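Local atomic coordinates of tylactone synthase starter module and modules 1 & 2 (PDB entry 2Z5L), a protein that probably catalyses the stereoselective reduction of a beta-keto group on the growing polyketide chain, as the first ketoreductase of the tylosin polyketide synthase. Residues A[243-248]-A[496-501]; A[426-431]-A[475-480]; A[481-486]-A[504-509]. One frame throughout, in Å; residues are numbered along the deposited sequence.

Contact 1: residues A[243-248]-A[496-501]; sequences RRVSRA and RLFDTV
The guanidinium of Arg244 lies over Arg496, whose CB sits centrally beneath one face, 3.5 Å from Arg244 CZ. With CG anti to the carbonyl carbon, the Arg244 chain bends at chi2 (-70°), which lays the guanidinium there. The carbonyl oxygen of Arg496 comes under that same face, 3.0 Å from Arg244 NE but badly placed for a hydrogen bond. At the edge, Arg244 NH1 donates to Arg243 O (3.2 Å), while NH2 forms a salt bridge with Glu230. Asp499 OD2 lies in plane at the edge of the Arg496 guanidinium, a long ion pair. The two arginines run side by side with guanidinium planes 16° apart, and Glu230, also a long, weak ion partner of Arg496, probably eases their like charges. Phe498 carries Leu497 CD1 over the centre of one ring face; Val245 CG2 reaches its CD2 obliquely at 3.4 Å. Leu497 CD1 presses on Val245 CG1 at a tight 3.5 Å.

Two overlapping type I turns, Arg496 to Asp499 and Phe498 to Val501, dock against the end of strand 239-247 in the N-terminal half of this short-chain dehydrogenase/reductase-type ketoreductase. Arg243 still pairs with Gln232 through the backbone; two residues on, Val245 N bonds instead to Leu497 O (3.1 Å). Thr500 OG1 donates to Val245 O at 2.7 Å, standing 68° out of the carbonyl plane. Val501 CG2 closes on this oxygen from 3.2 Å.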
loop_
_atom_site.group_PDB
_atom_site.type_symbol
_atom_site.label_atom_id
_atom_site.label_comp_id
_atom_site.label_asym_id
_atom_site.label_seq_id
_atom_site.Cartn_x
_atom_site.Cartn_y
_atom_site.Cartn_z
ATOM N N ARG A 243 -14.375 -3.819 1.258
ATOM C CA ARG A 243 -13.586 -2.881 0.462
ATOM C C ARG A 243 -14.003 -2.916 -1.007
ATOM O O ARG A 243 -14.214 -3.983 -1.578
ATOM C CB ARG A 243 -12.092 -3.213 0.609
ATOM C CG ARG A 243 -11.136 -2.183 0.016
ATOM C CD ARG A 243 -9.815 -2.177 0.781
ATOM N NE ARG A 243 -8.816 -1.295 0.182
ATOM C CZ ARG A 243 -8.218 -1.521 -0.985
ATOM N NH1 ARG A 243 -8.510 -2.602 -1.690
ATOM N NH2 ARG A 243 -7.320 -0.665 -1.450
ATOM N N ARG A 244 -14.130 -1.741 -1.615
ATOM C CA ARG A 244 -14.530 -1.644 -3.020
ATOM C C ARG A 244 -13.780 -0.541 -3.757
ATOM O O ARG A 244 -13.482 0.508 -3.188
ATOM C CB ARG A 244 -16.033 -1.356 -3.116
ATOM C CG ARG A 244 -16.938 -2.484 -2.655
ATOM C CD ARG A 244 -16.900 -3.657 -3.617
ATOM N NE ARG A 244 -17.986 -4.592 -3.349
ATOM C CZ ARG A 244 -18.064 -5.363 -2.270
ATOM N NH1 ARG A 244 -17.108 -5.315 -1.348
ATOM N NH2 ARG A 244 -19.106 -6.166 -2.105
ATOM N N VAL A 245 -13.474 -0.783 -5.026
ATOM C CA VAL A 245 -12.804 0.222 -5.840
ATOM C C VAL A 245 -13.836 0.844 -6.782
ATOM O O VAL A 245 -14.425 0.164 -7.629
ATOM C CB VAL A 245 -11.640 -0.375 -6.686
ATOM C CG1 VAL A 245 -10.500 -0.805 -5.773
ATOM C CG2 VAL A 245 -12.135 -1.558 -7.518
ATOM N N SER A 246 -14.050 2.145 -6.628
ATOM C CA SER A 246 -15.016 2.865 -7.445
ATOM C C SER A 246 -14.394 4.085 -8.128
ATOM O O SER A 246 -13.591 4.798 -7.528
ATOM C CB SER A 246 -16.192 3.291 -6.565
ATOM O OG SER A 246 -15.758 3.602 -5.250
ATOM N N ARG A 247 -14.759 4.319 -9.386
ATOM C CA ARG A 247 -14.220 5.461 -10.121
ATOM C C ARG A 247 -14.391 6.701 -9.255
ATOM O O ARG A 247 -15.431 6.889 -8.631
ATOM C CB ARG A 247 -14.942 5.621 -11.465
ATOM C CG ARG A 247 -14.855 4.358 -12.333
ATOM C CD ARG A 247 -15.372 4.572 -13.749
ATOM N NE ARG A 247 -14.310 4.942 -14.689
ATOM C CZ ARG A 247 -13.885 4.166 -15.686
ATOM N NH1 ARG A 247 -14.421 2.975 -15.889
ATOM N NH2 ARG A 247 -12.915 4.577 -16.487
ATOM N N ALA A 248 -13.356 7.529 -9.189
ATOM C CA ALA A 248 -13.426 8.734 -8.383
ATOM C C ALA A 248 -14.026 9.860 -9.210
ATOM O O ALA A 248 -14.138 9.750 -10.429
ATOM C CB ALA A 248 -12.038 9.119 -7.884
ATOM N N ARG A 496 -15.081 -9.504 -4.805
ATOM C CA ARG A 496 -16.036 -8.404 -4.918
ATOM C C ARG A 496 -15.371 -7.025 -5.054
ATOM O O ARG A 496 -16.048 -6.005 -5.224
ATOM C CB ARG A 496 -16.944 -8.410 -3.682
ATOM C CG ARG A 496 -17.745 -9.707 -3.462
ATOM C CD ARG A 496 -18.937 -9.820 -4.415
ATOM N NE ARG A 496 -20.069 -10.523 -3.804
ATOM C CZ ARG A 496 -21.300 -10.560 -4.311
ATOM N NH1 ARG A 496 -21.574 -9.935 -5.451
ATOM N NH2 ARG A 496 -22.264 -11.210 -3.670
ATOM N N LEU A 497 -14.044 -7.008 -4.990
ATOM C CA LEU A 497 -13.269 -5.777 -5.067
ATOM C C LEU A 497 -13.596 -4.830 -6.228
ATOM O O LEU A 497 -13.867 -3.643 -6.016
ATOM C CB LEU A 497 -11.778 -6.133 -5.087
ATOM C CG LEU A 497 -10.765 -5.051 -4.695
ATOM C CD1 LEU A 497 -10.352 -4.273 -5.911
ATOM C CD2 LEU A 497 -11.360 -4.144 -3.625
ATOM N N PHE A 498 -13.573 -5.352 -7.447
ATOM C CA PHE A 498 -13.844 -4.535 -8.618
ATOM C C PHE A 498 -15.292 -4.565 -9.104
ATOM O O PHE A 498 -15.589 -4.058 -10.189
ATOM C CB PHE A 498 -12.928 -4.948 -9.776
ATOM C CG PHE A 498 -11.461 -4.941 -9.429
ATOM C CD1 PHE A 498 -10.853 -6.071 -8.887
ATOM C CD2 PHE A 498 -10.687 -3.806 -9.656
ATOM C CE1 PHE A 498 -9.495 -6.068 -8.576
ATOM C CE2 PHE A 498 -9.330 -3.790 -9.349
ATOM C CZ PHE A 498 -8.730 -4.926 -8.809
ATOM N N ASP A 499 -16.202 -5.157 -8.336
ATOM C CA ASP A 499 -17.593 -5.187 -8.786
ATOM C C ASP A 499 -18.167 -3.781 -8.912
ATOM O O ASP A 499 -19.035 -3.540 -9.747
ATOM C CB ASP A 499 -18.475 -6.008 -7.837
ATOM C CG ASP A 499 -18.336 -7.508 -8.054
ATOM O OD1 ASP A 499 -17.972 -7.926 -9.181
ATOM O OD2 ASP A 499 -18.607 -8.271 -7.103
ATOM N N THR A 500 -17.679 -2.855 -8.090
ATOM C CA THR A 500 -18.157 -1.477 -8.121
ATOM C C THR A 500 -17.690 -0.703 -9.350
ATOM O O THR A 500 -17.859 0.514 -9.423
ATOM C CB THR A 500 -17.716 -0.708 -6.864
ATOM O OG1 THR A 500 -16.458 -1.221 -6.406
ATOM C CG2 THR A 500 -18.758 -0.835 -5.768
ATOM N N VAL A 501 -17.093 -1.405 -10.308
ATOM C CA VAL A 501 -16.629 -0.770 -11.536
ATOM C C VAL A 501 -17.455 -1.290 -12.698
ATOM O O VAL A 501 -17.416 -2.480 -13.009
ATOM C CB VAL A 501 -15.152 -1.071 -11.826
ATOM C CG1 VAL A 501 -14.759 -0.443 -13.151
ATOM C CG2 VAL A 501 -14.278 -0.528 -10.708
#

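Contact 2: residues A[426-431]-A[475-480]; sequences TSVAWG and VTVVDV
This is a parallel pairing of neighbouring beta strands, 426-430 with 474-477, at the C-terminal end of the Rossmann-type ketoreductase core. The chain passes from one to the other through helices 442-450 and 457-470, the beta-alpha-beta crossover expected of this fold. Val475 stands between two backbone bonds: its N donates to Ser427 O (3.2 Å) and its O accepts from Ala429 N (2.9 Å). A weak bond from Val477 N to Ala429 O (3.3 Å) follows; the short axes of the strands are twisted by 37°.

On one side of the strands, Val428, Trp430, Val475 and Val477 form a continuous apolar surface. Val428 CG1, set anti to its backbone nitrogen (chi1 -173°), is wedged between Val477 CG2, 3.5 Å away, and one face of the Trp430 indole, which it meets off-centre. Val477 uses its other methyl, CG1, against Trp430 CZ3 (3.9 Å), approaching obliquely. Just past the strands, Val478 CG1 rests on Gly431 CA at 3.7 Å.

Helix 457-470 covers the apolar side through Ala460, Ala463 and Leu464. Beyond strand 426-430 lies strand 386-391, bonded through Leu388 and Ser390, and strand 28-35 flanks the far side of 474-477, where Tyr29 meets Thr476.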
loop_
_atom_site.group_PDB
_atom_site.type_symbol
_atom_site.label_atom_id
_atom_site.label_comp_id
_atom_site.label_asym_id
_atom_site.label_seq_id
_atom_site.Cartn_x
_atom_site.Cartn_y
_atom_site.Cartn_z
ATOM N N THR A 426 -1.061 14.532 -0.229
ATOM C CA THR A 426 -1.798 13.917 -1.334
ATOM C C THR A 426 -1.032 12.638 -1.714
ATOM O O THR A 426 0.190 12.669 -1.869
ATOM C CB THR A 426 -1.839 14.849 -2.570
ATOM O OG1 THR A 426 -2.250 16.163 -2.176
ATOM C CG2 THR A 426 -2.808 14.315 -3.603
ATOM N N SER A 427 -1.742 11.521 -1.867
ATOM C CA SER A 427 -1.103 10.250 -2.222
ATOM C C SER A 427 -1.762 9.642 -3.452
ATOM O O SER A 427 -2.949 9.310 -3.430
ATOM C CB SER A 427 -1.186 9.262 -1.048
ATOM O OG SER A 427 -0.515 8.047 -1.342
ATOM N N VAL A 428 -0.995 9.498 -4.530
ATOM C CA VAL A 428 -1.532 8.944 -5.771
ATOM C C VAL A 428 -0.982 7.551 -6.060
ATOM O O VAL A 428 0.226 7.364 -6.161
ATOM C CB VAL A 428 -1.214 9.857 -6.974
ATOM C CG1 VAL A 428 -1.933 9.348 -8.206
ATOM C CG2 VAL A 428 -1.628 11.291 -6.672
ATOM N N ALA A 429 -1.883 6.583 -6.191
ATOM C CA ALA A 429 -1.513 5.202 -6.481
ATOM C C ALA A 429 -1.440 5.035 -7.999
ATOM O O ALA A 429 -2.425 4.686 -8.652
ATOM C CB ALA A 429 -2.546 4.240 -5.884
ATOM N N TRP A 430 -0.256 5.278 -8.551
ATOM C CA TRP A 430 -0.052 5.208 -9.988
ATOM C C TRP A 430 -0.154 3.818 -10.581
ATOM O O TRP A 430 -0.033 2.808 -9.886
ATOM C CB TRP A 430 1.307 5.817 -10.353
ATOM C CG TRP A 430 1.416 7.268 -10.000
ATOM C CD1 TRP A 430 1.975 7.801 -8.867
ATOM C CD2 TRP A 430 0.862 8.374 -10.727
ATOM N NE1 TRP A 430 1.790 9.159 -8.845
ATOM C CE2 TRP A 430 1.105 9.538 -9.964
ATOM C CE3 TRP A 430 0.168 8.490 -11.935
ATOM C CZ2 TRP A 430 0.692 10.804 -10.373
ATOM C CZ3 TRP A 430 -0.251 9.764 -12.350
ATOM C CH2 TRP A 430 0.006 10.897 -11.565
ATOM N N GLY A 431 -0.397 3.797 -11.883
ATOM C CA GLY A 431 -0.478 2.558 -12.629
ATOM C C GLY A 431 0.828 2.536 -13.390
ATOM O O GLY A 431 1.792 3.166 -12.948
ATOM N N VAL A 475 -5.996 8.802 -4.203
ATOM C CA VAL A 475 -6.706 8.525 -5.426
ATOM C C VAL A 475 -5.837 7.606 -6.241
ATOM O O VAL A 475 -4.611 7.644 -6.124
ATOM C CB VAL A 475 -6.990 9.827 -6.221
ATOM C CG1 VAL A 475 -5.681 10.514 -6.598
ATOM C CG2 VAL A 475 -7.812 9.511 -7.462
ATOM N N THR A 476 -6.480 6.757 -7.036
ATOM C CA THR A 476 -5.776 5.826 -7.896
ATOM C C THR A 476 -5.919 6.355 -9.309
ATOM O O THR A 476 -7.031 6.496 -9.827
ATOM C CB THR A 476 -6.394 4.396 -7.858
ATOM O OG1 THR A 476 -6.276 3.846 -6.543
ATOM C CG2 THR A 476 -5.674 3.480 -8.836
ATOM N N VAL A 477 -4.794 6.673 -9.931
ATOM C CA VAL A 477 -4.816 7.160 -11.299
ATOM C C VAL A 477 -4.211 6.061 -12.145
ATOM O O VAL A 477 -2.992 5.903 -12.180
ATOM C CB VAL A 477 -3.971 8.442 -11.457
ATOM C CG1 VAL A 477 -3.979 8.885 -12.909
ATOM C CG2 VAL A 477 -4.518 9.546 -10.562
ATOM N N VAL A 478 -5.056 5.286 -12.812
ATOM C CA VAL A 478 -4.557 4.199 -13.648
ATOM C C VAL A 478 -5.349 4.039 -14.934
ATOM O O VAL A 478 -6.555 4.268 -14.969
ATOM C CB VAL A 478 -4.624 2.832 -12.924
ATOM C CG1 VAL A 478 -3.891 1.785 -13.746
ATOM C CG2 VAL A 478 -4.046 2.931 -11.530
ATOM N N ASP A 479 -4.663 3.621 -15.986
ATOM C CA ASP A 479 -5.307 3.387 -17.267
ATOM C C ASP A 479 -5.412 1.873 -17.435
ATOM O O ASP A 479 -4.396 1.181 -17.591
ATOM C CB ASP A 479 -4.486 4.001 -18.403
ATOM C CG ASP A 479 -5.111 3.759 -19.766
ATOM O OD1 ASP A 479 -6.354 3.809 -19.865
ATOM O OD2 ASP A 479 -4.365 3.529 -20.737
ATOM N N VAL A 480 -6.649 1.368 -17.404
ATOM C CA VAL A 480 -6.915 -0.073 -17.500
ATOM C C VAL A 480 -7.977 -0.536 -18.493
ATOM O O VAL A 480 -9.058 0.039 -18.573
ATOM C CB VAL A 480 -7.384 -0.653 -16.158
ATOM C CG1 VAL A 480 -7.091 -2.141 -16.115
ATOM C CG2 VAL A 480 -6.760 0.092 -15.016
#

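Contact 3: residues A[481-486]-A[504-509]; sequences DWERFA and AREALT
Glu483 CG lies anti to the carbonyl carbon (chi1 -65°), and the chain bends at the next torsion (chi2 -67°), which brings its carboxylate over to helix 502-507 and sets OE2 3.3 Å from Ala507 CB. The same bend carries OE1 to Glu506, whose chain is extended beyond CG; the two OE1 atoms of Glu483 and Glu506 stand 3.4 Å apart. The carboxylate planes are 69° apart. Both oxygens are acceptors and the pair is not hydrogen-bonded, so like charges approach. Such closeness may favour protonation of one partner, although both side chains are solvent-exposed, which should temper the effect.

Next to these carboxylates, small side chains make most of the contact. Ala486 is its hub: CB points at the other helix and lies 3.3 Å from Ala504 O, 4.0 Å from Ala504 CB and 3.9 Å from Leu508 CG. With alanines at Ala486, Ala504 and Ala507, the backbones come very near, CA of Ala486 being 5.0 Å from CA of Ala504, and CA of Glu483 5.1 Å from CA of Ala507. The nearest pairs run in opposite chain directions. Ala504 CB approaches the Trp482 indole obliquely, 4.1 Å from CE3. Asp481 caps the first turn of helix 482-492 with a weak bond from Glu483 N to its OD2.

The pair joins the start of helix 482-492 to the short helix 502-507, the last in the chain. Trp482 reaches back to strand 28-35, its NE1 bonded to Tyr29 OH, and also meets Trp396. On the flank of helix 482-492, Phe485 packs against Arg450 of helix 442-450 and edge-to-face with Phe498.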
loop_
_atom_site.group_PDB
_atom_site.type_symbol
_atom_site.label_atom_id
_atom_site.label_comp_id
_atom_site.label_asym_id
_atom_site.label_seq_id
_atom_site.Cartn_x
_atom_site.Cartn_y
_atom_site.Cartn_z
ATOM N N ASP A 481 -7.666 -1.613 -19.208
ATOM C CA ASP A 481 -8.590 -2.219 -20.161
ATOM C C ASP A 481 -9.459 -3.215 -19.379
ATOM O O ASP A 481 -9.219 -4.424 -19.406
ATOM C CB ASP A 481 -7.817 -2.959 -21.257
ATOM C CG ASP A 481 -8.727 -3.657 -22.252
ATOM O OD1 ASP A 481 -8.198 -4.380 -23.138
ATOM O OD2 ASP A 481 -9.965 -3.483 -22.154
ATOM N N TRP A 482 -10.458 -2.690 -18.673
ATOM C CA TRP A 482 -11.367 -3.502 -17.875
ATOM C C TRP A 482 -11.900 -4.735 -18.599
ATOM O O TRP A 482 -12.208 -5.745 -17.965
ATOM C CB TRP A 482 -12.544 -2.654 -17.406
ATOM C CG TRP A 482 -12.190 -1.660 -16.342
ATOM C CD1 TRP A 482 -12.409 -0.311 -16.372
ATOM C CD2 TRP A 482 -11.611 -1.943 -15.063
ATOM N NE1 TRP A 482 -12.007 0.263 -15.188
ATOM C CE2 TRP A 482 -11.515 -0.718 -14.368
ATOM C CE3 TRP A 482 -11.169 -3.115 -14.436
ATOM C CZ2 TRP A 482 -10.994 -0.630 -13.076
ATOM C CZ3 TRP A 482 -10.654 -3.031 -13.154
ATOM C CH2 TRP A 482 -10.570 -1.792 -12.485
ATOM N N GLU A 483 -12.022 -4.654 -19.920
ATOM C CA GLU A 483 -12.524 -5.780 -20.697
ATOM C C GLU A 483 -11.446 -6.847 -20.810
ATOM O O GLU A 483 -11.550 -7.774 -21.612
ATOM C CB GLU A 483 -12.950 -5.319 -22.098
ATOM C CG GLU A 483 -14.145 -4.362 -22.107
ATOM C CD GLU A 483 -15.443 -5.020 -21.650
ATOM O OE1 GLU A 483 -16.439 -4.289 -21.458
ATOM O OE2 GLU A 483 -15.471 -6.262 -21.489
ATOM N N ARG A 484 -10.409 -6.711 -19.996
ATOM C CA ARG A 484 -9.308 -7.660 -20.013
ATOM C C ARG A 484 -8.779 -7.875 -18.603
ATOM O O ARG A 484 -8.133 -8.879 -18.321
ATOM C CB ARG A 484 -8.193 -7.129 -20.912
ATOM C CG ARG A 484 -7.047 -8.097 -21.116
ATOM C CD ARG A 484 -6.005 -7.488 -22.034
ATOM N NE ARG A 484 -4.883 -8.391 -22.276
ATOM C CZ ARG A 484 -3.766 -8.038 -22.905
ATOM N NH1 ARG A 484 -3.626 -6.796 -23.356
ATOM N NH2 ARG A 484 -2.787 -8.918 -23.077
ATOM N N PHE A 485 -9.073 -6.927 -17.722
ATOM C CA PHE A 485 -8.625 -6.988 -16.340
ATOM C C PHE A 485 -9.577 -7.810 -15.481
ATOM O O PHE A 485 -9.168 -8.771 -14.836
ATOM C CB PHE A 485 -8.531 -5.576 -15.768
ATOM C CG PHE A 485 -7.714 -5.479 -14.514
ATOM C CD1 PHE A 485 -6.335 -5.342 -14.580
ATOM C CD2 PHE A 485 -8.324 -5.522 -13.266
ATOM C CE1 PHE A 485 -5.569 -5.246 -13.419
ATOM C CE2 PHE A 485 -7.570 -5.429 -12.097
ATOM C CZ PHE A 485 -6.191 -5.292 -12.176
ATOM N N ALA A 486 -10.848 -7.417 -15.469
ATOM C CA ALA A 486 -11.860 -8.106 -14.678
ATOM C C ALA A 486 -11.813 -9.621 -14.852
ATOM O O ALA A 486 -11.698 -10.361 -13.877
ATOM C CB ALA A 486 -13.248 -7.581 -15.028
ATOM N N ALA A 504 -15.917 -3.337 -15.403
ATOM C CA ALA A 504 -15.437 -4.577 -14.812
ATOM C C ALA A 504 -16.567 -5.604 -14.770
ATOM O O ALA A 504 -16.426 -6.714 -15.289
ATOM C CB ALA A 504 -14.912 -4.311 -13.406
ATOM N N ARG A 505 -17.692 -5.225 -14.166
ATOM C CA ARG A 505 -18.837 -6.124 -14.054
ATOM C C ARG A 505 -19.329 -6.597 -15.418
ATOM O O ARG A 505 -20.098 -7.551 -15.506
ATOM C CB ARG A 505 -19.988 -5.438 -13.311
ATOM C CG ARG A 505 -20.941 -6.411 -12.633
ATOM C CD ARG A 505 -20.223 -7.152 -11.505
ATOM N NE ARG A 505 -21.032 -8.214 -10.910
ATOM C CZ ARG A 505 -21.340 -9.357 -11.516
ATOM N NH1 ARG A 505 -20.907 -9.599 -12.746
ATOM N NH2 ARG A 505 -22.074 -10.266 -10.885
ATOM N N GLU A 506 -18.881 -5.928 -16.477
ATOM C CA GLU A 506 -19.280 -6.270 -17.842
ATOM C C GLU A 506 -18.536 -7.480 -18.392
ATOM O O GLU A 506 -19.154 -8.444 -18.843
ATOM C CB GLU A 506 -19.032 -5.090 -18.781
ATOM C CG GLU A 506 -19.928 -3.885 -18.564
ATOM C CD GLU A 506 -19.526 -2.713 -19.447
ATOM O OE1 GLU A 506 -19.410 -2.904 -20.678
ATOM O OE2 GLU A 506 -19.326 -1.602 -18.911
ATOM N N ALA A 507 -17.210 -7.414 -18.373
ATOM C CA ALA A 507 -16.396 -8.509 -18.880
ATOM C C ALA A 507 -16.620 -9.747 -18.028
ATOM O O ALA A 507 -16.453 -10.873 -18.493
ATOM C CB ALA A 507 -14.925 -8.118 -18.873
ATOM N N LEU A 508 -17.010 -9.529 -16.777
ATOM C CA LEU A 508 -17.260 -10.630 -15.856
ATOM C C LEU A 508 -18.450 -11.478 -16.309
ATOM O O LEU A 508 -19.455 -10.956 -16.793
ATOM C CB LEU A 508 -17.497 -10.085 -14.439
ATOM C CG LEU A 508 -16.266 -9.643 -13.631
ATOM C CD1 LEU A 508 -16.690 -8.775 -12.457
ATOM C CD2 LEU A 508 -15.507 -10.870 -13.149
ATOM N N THR A 509 -18.317 -12.794 -16.156
ATOM C CA THR A 509 -19.357 -13.739 -16.542
ATOM C C THR A 509 -19.899 -14.430 -15.298
ATOM O O THR A 509 -21.121 -14.362 -15.052
ATOM C CB THR A 509 -18.803 -14.813 -17.506
ATOM O OG1 THR A 509 -18.272 -14.182 -18.678
ATOM C CG2 THR A 509 -19.902 -15.787 -17.918
#

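In the fold
From the N terminus, strand 239-247 comes first, and its end is met 248 residues later by the loop at 496-501; contact 1 therefore encloses most of the Rossmann core. Contact 2 is nested inside that long loop, closing a shorter one through helices 442-450 and 457-470. A few residues after strand 474-477, helix 482-492 opens contact 3, which is in series with contact 2 but crosses contact 1. Ala248 against Val475 links contacts 1 and 2, Val480 against Phe485 contacts 2 and 3, and Trp482 against Phe498 and Val501 contacts 3 and 1. Contact 1 ties the C-terminal loop to the N-terminal half, contact 2 pairs two core strands, and contact 3 joins the last two helices.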